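Long-range contacts in trans-4-hydroxy-L-proline dehydratase (Clostridioides difficile 70-100-2010, PDB 6VXC), which dehydrates trans-4-hydroxy-L-proline to (S)-1-pyrroline-5-carboxylate by glycyl-radical chemistry, a step in anaerobic hydroxyproline breakdown: residues 104-108 with 143-149; 324-328 with 381-386; 592-596 with 614-618; 780-784 with 801-805; 198-202 with 552-556. All blocks are in the same frame, centred on the assembly; numbering follows the deposited sequence.

Contact 1 of 5, residues 104-108 with 143-149; sequences PEICC and WKKRQTR
Gln147 places its CG between its own backbone N and carbonyl carbon (chi1 57°) and continues extended through CD, a path that lays its amide against the backbone of Cys108. OE1 of Gln147 accepts the N-H of Cys108 at 2.9 Å, the donor standing 59° out of the plane of the amide carbonyl and not on a lone pair. NE2 of Gln147 meanwhile donates to Lys144 O at 3.0 Å, lying in that carbonyl's plane. Two waters tie Cys108 O to the same amide, one donating to OE1 and the other accepting from NE2, so bonds at both amide ends fix its rotation.

Pro104 rests over one face of the Trp143 indole, a CH-pi contact with CG 3.9 Å from the centroid of the five-membered ring and 11° off its normal. Beside it, Glu105 CB touches Trp143 CZ3 at 3.5 Å, while the carboxylate of Glu105 is held by Arg47 and Arg68.

Backbone bonds complete the junction: Thr148 N donates to Glu105 O at 3.0 Å, and Arg149 N to Ile106 O at 3.0 Å. Since Gln147 is the N-cap residue of helix 148-155, this is a helix N-terminus whose first two N-H groups, those of Thr148 and Arg149, are taken up by carbonyls of the loop after strand 99-101, here within the pyruvate formate lyase-like part of the enzyme.

Contact 2 of 5, residues 324-328 with 381-386; sequences RDRAQ and YIILDV
Ile382 packs tightly against Arg324, Ala327 and Gln328, with both of its branches engaged by helix 324-339. Its CG2 packs against the backbone of Gln328, 3.7 Å from CA of that residue and also touching its CB. The other branch reaches between two side chains: Ile382 CD1 lies 3.8 Å from Arg324 CG and 4.1 Å from Ala327 CB. Tyr313, from helix 305-318, touches Arg324, Ala327 and Ile382 and so covers this apolar patch.

The short helical segments cross at -58° with their axes 10.3 Å apart, near enough for one isoleucine to bridge the gap. Helix 378-390 connects strands 362-366 and 396-401, which are parallel neighbours in the five-stranded sheet, so it is the helix of a beta-alpha-beta crossover, and helix 324-339, which precedes both strands in the chain, packs against it.

Toward the partly exposed side the packing gives way to charge. Arg324, with CG anti to the backbone N (chi1 -165°) and the chain extended to NE, passes alongside Ile382 until its guanidinium lies flat above CG1, which sits 3.6 Å from the guanidinium plane and under its centre. The edge of the group then meets Asp385 in a salt bridge: Arg324 NH1 to Asp385 OD2 is 2.7 Å, whereas the bond from Arg324 NH2 to the same oxygen, at 3.1 Å, is weak. OD2 is approached on its anti side, 33° out of the carboxylate plane. Asp385 OD1 is paired with Arg412 in a second salt bridge, and Gln328 NE2 is bonded to Glu332.

Contact 3 of 5, residues 592-596 with 614-618; sequences KKKFD and ILNLV
Phe595 and Ile614 make the ring-face part of this contact. Ile614 sets CG2 over one face of the Phe595 ring, 4.0 Å from the centroid and 21° off the normal, a CH-pi contact shifted toward the CE2 and CZ rim. The CD1 end of the same isoleucine closes on the root of the ring, reaching Phe595 CD2 at 3.4 Å.

Apolar packing at the ring edge comes from the following turn of helix 612-620. Leu617 CD1 lies 4.0 Å from Phe595 CD2, and Val618 CG1 lies 3.9 Å from Phe595 CZ, both near the ring plane. Phe595 adopts chi1 52°, with CG between the backbone N and the carbonyl carbon, and this swings the ring from the loop toward that helix. Its remaining neighbours include Asn588 and Val589 of helix 575-591 and Leu600 of helix 597-605, the two helices that its loop joins, so the ring is shared among three helices.

At the exposed margin the extended chain of Lys594 adds aliphatic contact, its CD being 4.1 Å from Leu617 CD1.

Polar bonding falls outside the interface: Asp596 is the N-cap of helix 597-605, and its OD1 bonds Thr599. No hydrogen bond links the two segments, and they bury 225 Å² together. The association is therefore apolar, resting on burial of hydrophobic surface and close packing, chiefly of one aromatic ring against residues i, i+3 and i+4 of a helix.

Contact 4 of 5, residues 780-784 with 801-805; sequences IVRVA and IIGRT
The hairpin of strands 780-782 and 787-789, whose turn carries the radical glycine Gly785, is joined here to the C-terminal helix 795-803 through Val783 and Arg804. The radical itself is not present in this structure. Arg804 starts just beyond the helix, with CG anti to the carbonyl carbon (chi1 -64°), and extends fully to NE, which brings the edge of its guanidinium to the carbonyl of Val783. Arg804 NH2 donates to Val783 O at 2.7 Å with the oxygen near the guanidinium plane. NH1 of Arg804 adds a weak bond to the same Val783 O at 3.1 Å. The donor NH2 stands 38° above the carbonyl plane, so this stronger bond meets the oxygen off its lone-pair direction.

Ile801 supplies the apolar half. Its CG1 lies 3.7 Å above the Arg804 guanidinium plane, toward the rim of that group, while its tip reaches the hairpin: CD1 of Ile801 is 4.0 Å from Val781 CG2 and 4.2 Å from Val783 CG2. Arg782 turns its side chain elsewhere, to Gln757 and Ser787, and lies about 7 Å, side chain to side chain, from Cys454, the probable radical cysteine.

All the touching residues are buried, and the charge of Arg804 is met by a salt bridge from its NE to Glu800. A cation holding that carbonyl of Val783 by one good and one weak bond would be expected to restrain the backbone two residues before Gly785 and to polarise the Val783 peptide.

Contact 5 of 5, residues 198-202 with 552-556; sequences DIEAR and IEKGK
The guanidinium of Arg202 is met along its edge by the end of helix 551-554, with Ile552 O, Lys554 C and Gly555 N all near its plane. Arg202 NE donates to Ile552 O at 3.2 Å, and the bond lies tilted 20° from the plane of that carbonyl. Glu553 O approaches the group obliquely, 3.0 Å from Arg202 NE. Two donors share Ile552 O from opposite sides of its carbonyl plane: Arg202 NE, only slightly tilted from it, and Gly555 N, 3.0 Å from Ile552 O.

That second bond belongs to a Schellman motif, in which Gly555, with positive phi, is the C-prime residue and Lys556 N bonds back to Cys551 O. The arginine of helix 192-205 thus docks on the C-terminal end of a short helix, where the last carbonyls point along the helix axis and the helix dipole, if modest for so short a helix, would be expected to favour a cation. Two successive bends, chi2 -68° and chi3 -71°, fold the Arg202 chain over so that NE faces this end, and NH1 is engaged by Glu205 of its own helix.

Nearer the root of the arginine chain the contact is aliphatic. Ile552 CG2 lies 3.9 Å from Arg202 CG, against the first part of the folded chain. Ile199 and Ile552 cross at about a right angle, with Ile199 CG1 3.8 Å from Ile552 CD1, and Met224 of helix 214-248 touches both. At the margin, Asp198 CB comes within 4.4 Å of Ile552 CG2, while its carboxylate is paired with Lys190.

Overall arrangement
Contacts 1 and 4 are buried, whereas contacts 2, 3 and 5 are partly exposed, and contact 3, about 40 Å from the chain centre, is the most peripheral. No two share a helix or strand, and none touch. The chemistry varies with place. Backbone carbonyls accept the bonds in contacts 4 and 5, each from one arginine, and receive the first N-H groups of a helix in contact 1, where a glutamine amide adds a further acceptor; contact 2 uses a carboxylate instead, and contact 3 has no bond across it. Contact 5 closes a loop of 349 residues that encloses contact 2, while contact 4 alone belongs to the glycine-radical region.

Contact 1 of 5, residues 104-108 with 143-149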
# COMPACT_ATOMS: atom_id res chain seq x y z
N PRO A 104 15.98 10.66 -7.97
CA PRO A 104 16.70 10.21 -9.18
C PRO A 104 17.67 9.06 -8.95
O PRO A 104 18.09 8.43 -9.92
CB PRO A 104 17.44 11.48 -9.63
CG PRO A 104 17.63 12.26 -8.37
CD PRO A 104 16.40 12.00 -7.54
N GLU A 105 18.02 8.75 -7.70
CA GLU A 105 18.80 7.54 -7.45
C GLU A 105 18.02 6.28 -7.75
O GLU A 105 18.61 5.21 -7.91
CB GLU A 105 19.30 7.50 -6.00
CG GLU A 105 18.18 7.42 -4.96
CD GLU A 105 17.80 8.77 -4.43
OE1 GLU A 105 18.13 9.06 -3.26
OE2 GLU A 105 17.22 9.57 -5.19
N ILE A 106 16.69 6.38 -7.79
CA ILE A 106 15.81 5.26 -8.09
C ILE A 106 15.31 5.37 -9.52
O ILE A 106 15.50 4.46 -10.32
CB ILE A 106 14.62 5.21 -7.11
CG1 ILE A 106 15.12 5.05 -5.67
CG2 ILE A 106 13.66 4.08 -7.49
CD1 ILE A 106 14.02 5.29 -4.64
N CYS A 107 14.68 6.49 -9.84
CA CYS A 107 14.17 6.76 -11.18
C CYS A 107 14.49 8.21 -11.53
O CYS A 107 13.93 9.14 -10.94
CB CYS A 107 12.66 6.51 -11.30
SG CYS A 107 12.02 6.83 -12.96
N CYS A 108 15.41 8.38 -12.47
CA CYS A 108 15.77 9.69 -12.97
C CYS A 108 14.89 9.96 -14.18
O CYS A 108 15.10 9.38 -15.24
CB CYS A 108 17.25 9.72 -13.33
SG CYS A 108 17.77 11.28 -14.02
N TRP A 143 22.57 11.56 -12.82
CA TRP A 143 21.85 10.40 -12.32
C TRP A 143 21.33 9.45 -13.39
O TRP A 143 21.01 8.31 -13.06
CB TRP A 143 20.66 10.84 -11.45
CG TRP A 143 21.11 11.42 -10.17
CD1 TRP A 143 21.21 12.75 -9.86
CD2 TRP A 143 21.55 10.71 -9.01
NE1 TRP A 143 21.67 12.91 -8.59
CE2 TRP A 143 21.89 11.67 -8.04
CE3 TRP A 143 21.68 9.36 -8.70
CZ2 TRP A 143 22.35 11.32 -6.78
CZ3 TRP A 143 22.14 9.01 -7.46
CH2 TRP A 143 22.48 9.98 -6.51
N LYS A 144 21.26 9.87 -14.65
CA LYS A 144 20.70 8.98 -15.67
C LYS A 144 21.44 7.64 -15.72
O LYS A 144 20.82 6.59 -15.89
CB LYS A 144 20.73 9.66 -17.03
CG LYS A 144 20.16 8.87 -18.20
CD LYS A 144 20.08 9.77 -19.44
CE LYS A 144 19.49 9.05 -20.64
NZ LYS A 144 20.28 7.83 -20.95
N LYS A 145 22.77 7.65 -15.58
CA LYS A 145 23.51 6.40 -15.60
C LYS A 145 23.56 5.73 -14.23
O LYS A 145 23.96 4.57 -14.14
CB LYS A 145 24.94 6.62 -16.11
CG LYS A 145 25.85 7.35 -15.13
CD LYS A 145 27.24 7.53 -15.71
CE LYS A 145 28.15 8.29 -14.76
NZ LYS A 145 29.45 8.65 -15.39
N ARG A 146 23.15 6.43 -13.17
CA ARG A 146 23.23 5.87 -11.82
C ARG A 146 21.91 5.29 -11.31
O ARG A 146 21.94 4.43 -10.43
CB ARG A 146 23.72 6.94 -10.84
CG ARG A 146 25.19 7.31 -11.02
CD ARG A 146 25.62 8.41 -10.05
NE ARG A 146 27.07 8.54 -9.97
CZ ARG A 146 27.83 9.25 -10.80
NH1 ARG A 146 27.28 9.94 -11.78
NH2 ARG A 146 29.15 9.28 -10.63
N GLN A 147 20.78 5.71 -11.86
CA GLN A 147 19.48 5.30 -11.34
C GLN A 147 19.32 3.78 -11.28
O GLN A 147 19.72 3.06 -12.20
CB GLN A 147 18.38 5.89 -12.22
CG GLN A 147 18.50 5.49 -13.68
CD GLN A 147 17.44 6.15 -14.54
OE1 GLN A 147 16.27 6.22 -14.15
NE2 GLN A 147 17.84 6.66 -15.71
N THR A 148 18.70 3.29 -10.21
CA THR A 148 18.52 1.84 -10.09
C THR A 148 17.59 1.29 -11.15
O THR A 148 17.68 0.10 -11.47
CB THR A 148 17.97 1.45 -8.70
OG1 THR A 148 16.78 2.18 -8.43
CG2 THR A 148 19.00 1.70 -7.60
N ARG A 149 16.70 2.10 -11.72
CA ARG A 149 15.78 1.55 -12.70
C ARG A 149 16.54 0.98 -13.90
O ARG A 149 16.15 -0.06 -14.45
CB ARG A 149 14.76 2.60 -13.16
CG ARG A 149 13.68 1.97 -14.06
CD ARG A 149 12.59 2.91 -14.54
NE ARG A 149 11.50 2.14 -15.14
CZ ARG A 149 11.50 1.65 -16.38
NH1 ARG A 149 12.53 1.86 -17.18
NH2 ARG A 149 10.46 0.94 -16.80
O HOH W 1 21.47 5.03 -7.55
O HOH W 2 14.16 6.57 -15.90
O HOH W 3 16.33 7.94 -17.75

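Contact 2 of 5, residues 324-328 with 381-386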
# COMPACT_ATOMS: atom_id res chain seq x y z
N ARG A 324 -9.27 15.69 26.27
CA ARG A 324 -9.70 15.00 25.07
C ARG A 324 -9.68 15.93 23.86
O ARG A 324 -9.28 15.52 22.76
CB ARG A 324 -11.11 14.42 25.26
CG ARG A 324 -11.48 13.39 24.21
CD ARG A 324 -12.94 12.99 24.27
NE ARG A 324 -13.24 11.79 23.50
CZ ARG A 324 -13.56 11.78 22.20
NH1 ARG A 324 -13.83 10.62 21.60
NH2 ARG A 324 -13.62 12.91 21.53
N ASP A 325 -10.09 17.18 24.05
CA ASP A 325 -10.15 18.12 22.94
C ASP A 325 -8.77 18.39 22.34
O ASP A 325 -8.61 18.44 21.12
CB ASP A 325 -10.79 19.43 23.39
CG ASP A 325 -12.30 19.36 23.45
OD1 ASP A 325 -12.89 18.38 22.97
OD2 ASP A 325 -12.90 20.31 23.98
N ARG A 326 -7.77 18.61 23.20
CA ARG A 326 -6.43 18.89 22.69
C ARG A 326 -5.83 17.64 22.06
O ARG A 326 -5.14 17.73 21.04
CB ARG A 326 -5.53 19.43 23.80
CG ARG A 326 -4.06 19.71 23.38
CD ARG A 326 -3.95 20.85 22.36
NE ARG A 326 -2.67 21.57 22.45
CZ ARG A 326 -2.46 22.79 21.98
NH1 ARG A 326 -3.48 23.49 21.48
NH2 ARG A 326 -1.27 23.36 22.10
N ALA A 327 -6.08 16.47 22.65
CA ALA A 327 -5.66 15.21 22.04
C ALA A 327 -6.29 15.01 20.67
O ALA A 327 -5.63 14.54 19.74
CB ALA A 327 -6.00 14.03 22.95
N GLN A 328 -7.58 15.35 20.52
CA GLN A 328 -8.21 15.27 19.22
C GLN A 328 -7.65 16.32 18.27
O GLN A 328 -7.41 16.03 17.09
CB GLN A 328 -9.72 15.45 19.34
CG GLN A 328 -10.41 15.41 17.99
CD GLN A 328 -11.93 15.30 18.10
OE1 GLN A 328 -12.49 15.10 19.20
NE2 GLN A 328 -12.61 15.41 16.97
N TYR A 381 -11.39 5.84 20.23
CA TYR A 381 -12.60 6.59 19.92
C TYR A 381 -12.27 7.99 19.43
O TYR A 381 -12.98 8.51 18.56
CB TYR A 381 -13.53 6.63 21.13
CG TYR A 381 -14.27 5.33 21.32
CD1 TYR A 381 -15.29 4.97 20.45
CD2 TYR A 381 -13.95 4.46 22.36
CE1 TYR A 381 -15.99 3.79 20.60
CE2 TYR A 381 -14.63 3.27 22.53
CZ TYR A 381 -15.65 2.94 21.64
OH TYR A 381 -16.35 1.76 21.80
N ILE A 382 -11.20 8.60 19.95
CA ILE A 382 -10.76 9.88 19.42
C ILE A 382 -10.39 9.76 17.94
O ILE A 382 -10.77 10.59 17.12
CB ILE A 382 -9.60 10.46 20.26
CG1 ILE A 382 -10.03 10.68 21.72
CG2 ILE A 382 -9.15 11.77 19.70
CD1 ILE A 382 -8.86 11.07 22.65
N ILE A 383 -9.65 8.70 17.57
CA ILE A 383 -9.27 8.52 16.16
C ILE A 383 -10.51 8.38 15.27
O ILE A 383 -10.59 8.98 14.19
CB ILE A 383 -8.34 7.30 16.02
CG1 ILE A 383 -6.98 7.62 16.67
CG2 ILE A 383 -8.20 6.89 14.54
CD1 ILE A 383 -6.07 6.42 16.88
N LEU A 384 -11.50 7.60 15.71
CA LEU A 384 -12.74 7.51 14.94
C LEU A 384 -13.41 8.87 14.79
O LEU A 384 -13.88 9.22 13.69
CB LEU A 384 -13.70 6.50 15.58
CG LEU A 384 -13.32 5.02 15.54
CD1 LEU A 384 -14.51 4.16 15.95
CD2 LEU A 384 -12.82 4.60 14.14
N ASP A 385 -13.42 9.68 15.85
CA ASP A 385 -13.98 11.03 15.74
C ASP A 385 -13.20 11.89 14.74
O ASP A 385 -13.80 12.65 13.97
CB ASP A 385 -14.02 11.72 17.10
CG ASP A 385 -15.10 11.18 18.02
OD1 ASP A 385 -16.05 10.54 17.53
OD2 ASP A 385 -14.98 11.39 19.25
N VAL A 386 -11.86 11.83 14.77
CA VAL A 386 -11.13 12.72 13.85
C VAL A 386 -11.26 12.23 12.40
O VAL A 386 -11.38 13.05 11.48
CB VAL A 386 -9.66 12.95 14.26
CG1 VAL A 386 -9.32 12.44 15.66
CG2 VAL A 386 -8.67 12.49 13.19

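Contact 3 of 5, residues 592-596 with 614-618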
# COMPACT_ATOMS: atom_id res chain seq x y z
N LYS A 592 -21.49 -30.60 -19.32
CA LYS A 592 -22.73 -30.58 -20.10
C LYS A 592 -22.50 -30.69 -21.60
O LYS A 592 -23.44 -31.00 -22.34
CB LYS A 592 -23.51 -29.30 -19.81
CG LYS A 592 -23.85 -29.06 -18.37
CD LYS A 592 -24.59 -30.24 -17.76
CE LYS A 592 -24.84 -29.97 -16.29
NZ LYS A 592 -25.84 -30.88 -15.69
N LYS A 593 -21.28 -30.42 -22.07
CA LYS A 593 -20.94 -30.60 -23.48
C LYS A 593 -21.90 -29.83 -24.38
O LYS A 593 -22.46 -30.37 -25.33
CB LYS A 593 -20.91 -32.09 -23.84
CG LYS A 593 -20.02 -32.92 -22.94
CD LYS A 593 -19.89 -34.36 -23.46
CE LYS A 593 -18.83 -35.14 -22.69
NZ LYS A 593 -19.23 -35.35 -21.27
N LYS A 594 -22.11 -28.56 -24.07
CA LYS A 594 -22.97 -27.74 -24.91
C LYS A 594 -22.22 -27.19 -26.11
O LYS A 594 -22.85 -26.86 -27.12
CB LYS A 594 -23.57 -26.60 -24.10
CG LYS A 594 -24.39 -27.05 -22.89
CD LYS A 594 -25.12 -25.87 -22.25
CE LYS A 594 -25.75 -26.28 -20.93
NZ LYS A 594 -26.49 -25.16 -20.29
N PHE A 595 -20.90 -27.07 -26.02
CA PHE A 595 -20.07 -26.70 -27.16
C PHE A 595 -18.67 -27.20 -26.89
O PHE A 595 -18.33 -27.60 -25.76
CB PHE A 595 -20.11 -25.18 -27.41
CG PHE A 595 -19.79 -24.33 -26.19
CD1 PHE A 595 -18.48 -24.08 -25.83
CD2 PHE A 595 -20.81 -23.77 -25.44
CE1 PHE A 595 -18.18 -23.29 -24.72
CE2 PHE A 595 -20.52 -22.98 -24.32
CZ PHE A 595 -19.21 -22.75 -23.97
N ASP A 596 -17.84 -27.21 -27.93
CA ASP A 596 -16.50 -27.76 -27.79
C ASP A 596 -15.47 -26.64 -27.64
O ASP A 596 -15.79 -25.46 -27.73
CB ASP A 596 -16.15 -28.69 -28.98
CG ASP A 596 -16.19 -28.00 -30.35
OD1 ASP A 596 -16.21 -26.77 -30.44
OD2 ASP A 596 -16.18 -28.74 -31.36
N ILE A 614 -23.35 -18.54 -27.32
CA ILE A 614 -22.29 -18.95 -26.39
C ILE A 614 -22.17 -17.92 -25.26
O ILE A 614 -22.14 -18.27 -24.08
CB ILE A 614 -20.95 -19.12 -27.12
CG1 ILE A 614 -21.07 -20.07 -28.32
CG2 ILE A 614 -19.88 -19.65 -26.16
CD1 ILE A 614 -21.31 -21.50 -27.96
N LEU A 615 -22.15 -16.64 -25.62
CA LEU A 615 -22.06 -15.59 -24.62
C LEU A 615 -23.19 -15.69 -23.60
O LEU A 615 -22.97 -15.54 -22.39
CB LEU A 615 -22.06 -14.22 -25.29
CG LEU A 615 -22.01 -13.02 -24.35
CD1 LEU A 615 -20.80 -13.14 -23.44
CD2 LEU A 615 -21.97 -11.73 -25.14
N ASN A 616 -24.41 -15.97 -24.06
CA ASN A 616 -25.53 -16.10 -23.13
C ASN A 616 -25.31 -17.28 -22.18
O ASN A 616 -25.64 -17.20 -20.99
CB ASN A 616 -26.83 -16.28 -23.91
CG ASN A 616 -28.07 -16.22 -23.02
OD1 ASN A 616 -28.05 -15.66 -21.93
ND2 ASN A 616 -29.12 -16.90 -23.45
N LEU A 617 -24.80 -18.40 -22.70
CA LEU A 617 -24.59 -19.58 -21.87
C LEU A 617 -23.57 -19.31 -20.77
O LEU A 617 -23.83 -19.59 -19.60
CB LEU A 617 -24.14 -20.76 -22.73
CG LEU A 617 -25.16 -21.42 -23.67
CD1 LEU A 617 -24.50 -22.52 -24.50
CD2 LEU A 617 -26.35 -21.97 -22.90
N VAL A 618 -22.40 -18.77 -21.13
CA VAL A 618 -21.34 -18.62 -20.14
C VAL A 618 -21.66 -17.49 -19.18
O VAL A 618 -21.22 -17.51 -18.03
CB VAL A 618 -19.96 -18.40 -20.79
CG1 VAL A 618 -19.59 -19.56 -21.69
CG2 VAL A 618 -19.94 -17.09 -21.56

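Contact 4 of 5, residues 780-784 with 801-805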
# COMPACT_ATOMS: atom_id res chain seq x y z
N ILE A 780 -16.21 11.21 -3.06
CA ILE A 780 -15.18 10.22 -2.74
C ILE A 780 -15.83 8.83 -2.72
O ILE A 780 -16.94 8.68 -2.22
CB ILE A 780 -14.53 10.53 -1.38
CG1 ILE A 780 -13.77 11.86 -1.44
CG2 ILE A 780 -13.67 9.35 -0.90
CD1 ILE A 780 -13.31 12.37 -0.10
N VAL A 781 -15.15 7.84 -3.31
CA VAL A 781 -15.63 6.46 -3.31
C VAL A 781 -14.50 5.53 -2.91
O VAL A 781 -13.32 5.90 -2.87
CB VAL A 781 -16.22 6.01 -4.67
CG1 VAL A 781 -17.44 6.83 -5.03
CG2 VAL A 781 -15.19 6.07 -5.76
N ARG A 782 -14.87 4.29 -2.60
CA ARG A 782 -13.92 3.23 -2.29
C ARG A 782 -13.47 2.55 -3.57
O ARG A 782 -14.30 2.12 -4.37
CB ARG A 782 -14.53 2.20 -1.34
CG ARG A 782 -13.50 1.29 -0.67
CD ARG A 782 -12.60 2.09 0.29
NE ARG A 782 -11.60 1.25 0.92
CZ ARG A 782 -10.76 1.66 1.87
NH1 ARG A 782 -9.88 0.80 2.40
NH2 ARG A 782 -10.80 2.91 2.32
N VAL A 783 -12.16 2.47 -3.77
CA VAL A 783 -11.59 1.84 -4.96
C VAL A 783 -11.21 0.41 -4.60
O VAL A 783 -12.02 -0.49 -4.76
CB VAL A 783 -10.41 2.66 -5.51
CG1 VAL A 783 -9.85 2.02 -6.75
CG2 VAL A 783 -10.89 4.05 -5.85
N ALA A 784 -10.01 0.20 -4.06
CA ALA A 784 -9.64 -1.15 -3.61
C ALA A 784 -8.55 -1.02 -2.55
O ALA A 784 -7.37 -0.87 -2.89
CB ALA A 784 -9.19 -2.02 -4.77
N ILE A 801 -16.37 0.51 -10.81
CA ILE A 801 -16.98 0.72 -9.49
C ILE A 801 -18.50 0.75 -9.60
O ILE A 801 -19.21 0.14 -8.78
CB ILE A 801 -16.44 2.02 -8.86
CG1 ILE A 801 -14.95 1.85 -8.53
CG2 ILE A 801 -17.30 2.46 -7.64
CD1 ILE A 801 -14.23 3.13 -8.26
N ILE A 802 -19.03 1.45 -10.60
CA ILE A 802 -20.47 1.54 -10.80
C ILE A 802 -21.08 0.17 -11.09
O ILE A 802 -22.25 -0.07 -10.76
CB ILE A 802 -20.79 2.53 -11.93
CG1 ILE A 802 -20.40 3.96 -11.54
CG2 ILE A 802 -22.26 2.44 -12.30
CD1 ILE A 802 -20.38 4.96 -12.70
N GLY A 803 -20.33 -0.70 -11.75
CA GLY A 803 -20.81 -2.03 -12.09
C GLY A 803 -20.77 -3.03 -10.97
O GLY A 803 -21.31 -4.13 -11.12
N ARG A 804 -20.17 -2.68 -9.83
CA ARG A 804 -20.13 -3.62 -8.71
C ARG A 804 -21.55 -3.87 -8.21
O ARG A 804 -22.43 -3.02 -8.33
CB ARG A 804 -19.22 -3.09 -7.59
CG ARG A 804 -17.76 -2.96 -7.99
CD ARG A 804 -16.92 -2.35 -6.87
NE ARG A 804 -15.55 -2.04 -7.29
CZ ARG A 804 -14.65 -1.44 -6.51
NH1 ARG A 804 -14.97 -1.09 -5.26
NH2 ARG A 804 -13.43 -1.20 -6.96
N THR A 805 -21.78 -5.07 -7.69
CA THR A 805 -23.14 -5.49 -7.35
C THR A 805 -23.71 -4.64 -6.22
O THR A 805 -23.08 -4.47 -5.18
CB THR A 805 -23.14 -6.96 -6.97
OG1 THR A 805 -22.53 -7.70 -8.03
CG2 THR A 805 -24.59 -7.46 -6.77

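Contact 5 of 5, residues 198-202 with 552-556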
# COMPACT_ATOMS: atom_id res chain seq x y z
N ASP A 198 23.32 2.87 21.48
CA ASP A 198 23.20 1.45 21.20
C ASP A 198 24.11 1.04 20.04
O ASP A 198 24.73 -0.02 20.08
CB ASP A 198 21.75 1.08 20.88
CG ASP A 198 20.81 1.24 22.07
OD1 ASP A 198 21.27 1.32 23.23
OD2 ASP A 198 19.59 1.27 21.84
N ILE A 199 24.16 1.85 18.99
CA ILE A 199 24.96 1.52 17.82
C ILE A 199 26.45 1.56 18.16
O ILE A 199 27.21 0.67 17.79
CB ILE A 199 24.60 2.46 16.65
CG1 ILE A 199 23.18 2.15 16.15
CG2 ILE A 199 25.67 2.40 15.55
CD1 ILE A 199 22.51 3.30 15.40
N GLU A 200 26.87 2.58 18.90
CA GLU A 200 28.27 2.67 19.30
C GLU A 200 28.67 1.50 20.17
O GLU A 200 29.80 0.99 20.06
CB GLU A 200 28.51 4.01 20.00
CG GLU A 200 28.46 5.18 19.03
CD GLU A 200 28.46 6.55 19.69
OE1 GLU A 200 28.14 6.65 20.89
OE2 GLU A 200 28.83 7.52 19.00
N ALA A 201 27.76 1.03 21.03
CA ALA A 201 28.05 -0.16 21.82
C ALA A 201 28.26 -1.38 20.92
O ALA A 201 29.17 -2.19 21.16
CB ALA A 201 26.93 -0.41 22.82
N ARG A 202 27.42 -1.54 19.89
CA ARG A 202 27.60 -2.65 18.96
C ARG A 202 28.93 -2.54 18.23
O ARG A 202 29.64 -3.54 18.06
CB ARG A 202 26.45 -2.69 17.95
CG ARG A 202 25.16 -3.30 18.46
CD ARG A 202 25.27 -4.81 18.72
NE ARG A 202 25.36 -5.59 17.49
CZ ARG A 202 26.38 -6.40 17.18
NH1 ARG A 202 27.40 -6.55 18.01
NH2 ARG A 202 26.37 -7.06 16.03
N ILE A 552 19.99 -3.27 14.44
CA ILE A 552 21.15 -2.85 15.24
C ILE A 552 21.83 -4.06 15.87
O ILE A 552 23.05 -4.24 15.75
CB ILE A 552 20.72 -1.81 16.31
CG1 ILE A 552 20.34 -0.48 15.65
CG2 ILE A 552 21.80 -1.62 17.38
CD1 ILE A 552 19.74 0.57 16.59
N GLU A 553 21.04 -4.93 16.51
CA GLU A 553 21.60 -6.13 17.14
C GLU A 553 22.33 -7.02 16.14
O GLU A 553 23.41 -7.54 16.43
CB GLU A 553 20.48 -6.90 17.84
CG GLU A 553 20.88 -8.23 18.45
CD GLU A 553 19.70 -8.93 19.14
OE1 GLU A 553 18.62 -8.32 19.26
OE2 GLU A 553 19.86 -10.11 19.55
N LYS A 554 21.75 -7.20 14.95
CA LYS A 554 22.39 -8.02 13.91
C LYS A 554 23.55 -7.31 13.24
O LYS A 554 24.38 -7.98 12.61
CB LYS A 554 21.38 -8.40 12.82
CG LYS A 554 20.31 -9.40 13.19
CD LYS A 554 19.44 -9.64 11.97
CE LYS A 554 18.37 -10.68 12.19
NZ LYS A 554 17.62 -10.91 10.91
N GLY A 555 23.63 -5.99 13.35
CA GLY A 555 24.52 -5.21 12.54
C GLY A 555 24.26 -5.39 11.06
O GLY A 555 25.19 -5.59 10.28
N LYS A 556 22.99 -5.30 10.67
CA LYS A 556 22.57 -5.61 9.31
C LYS A 556 21.45 -4.67 8.88
O LYS A 556 20.44 -4.52 9.59
CB LYS A 556 22.11 -7.06 9.20
CG LYS A 556 21.79 -7.47 7.77
CD LYS A 556 21.24 -8.88 7.68
CE LYS A 556 22.32 -9.93 7.89
NZ LYS A 556 21.81 -11.27 7.46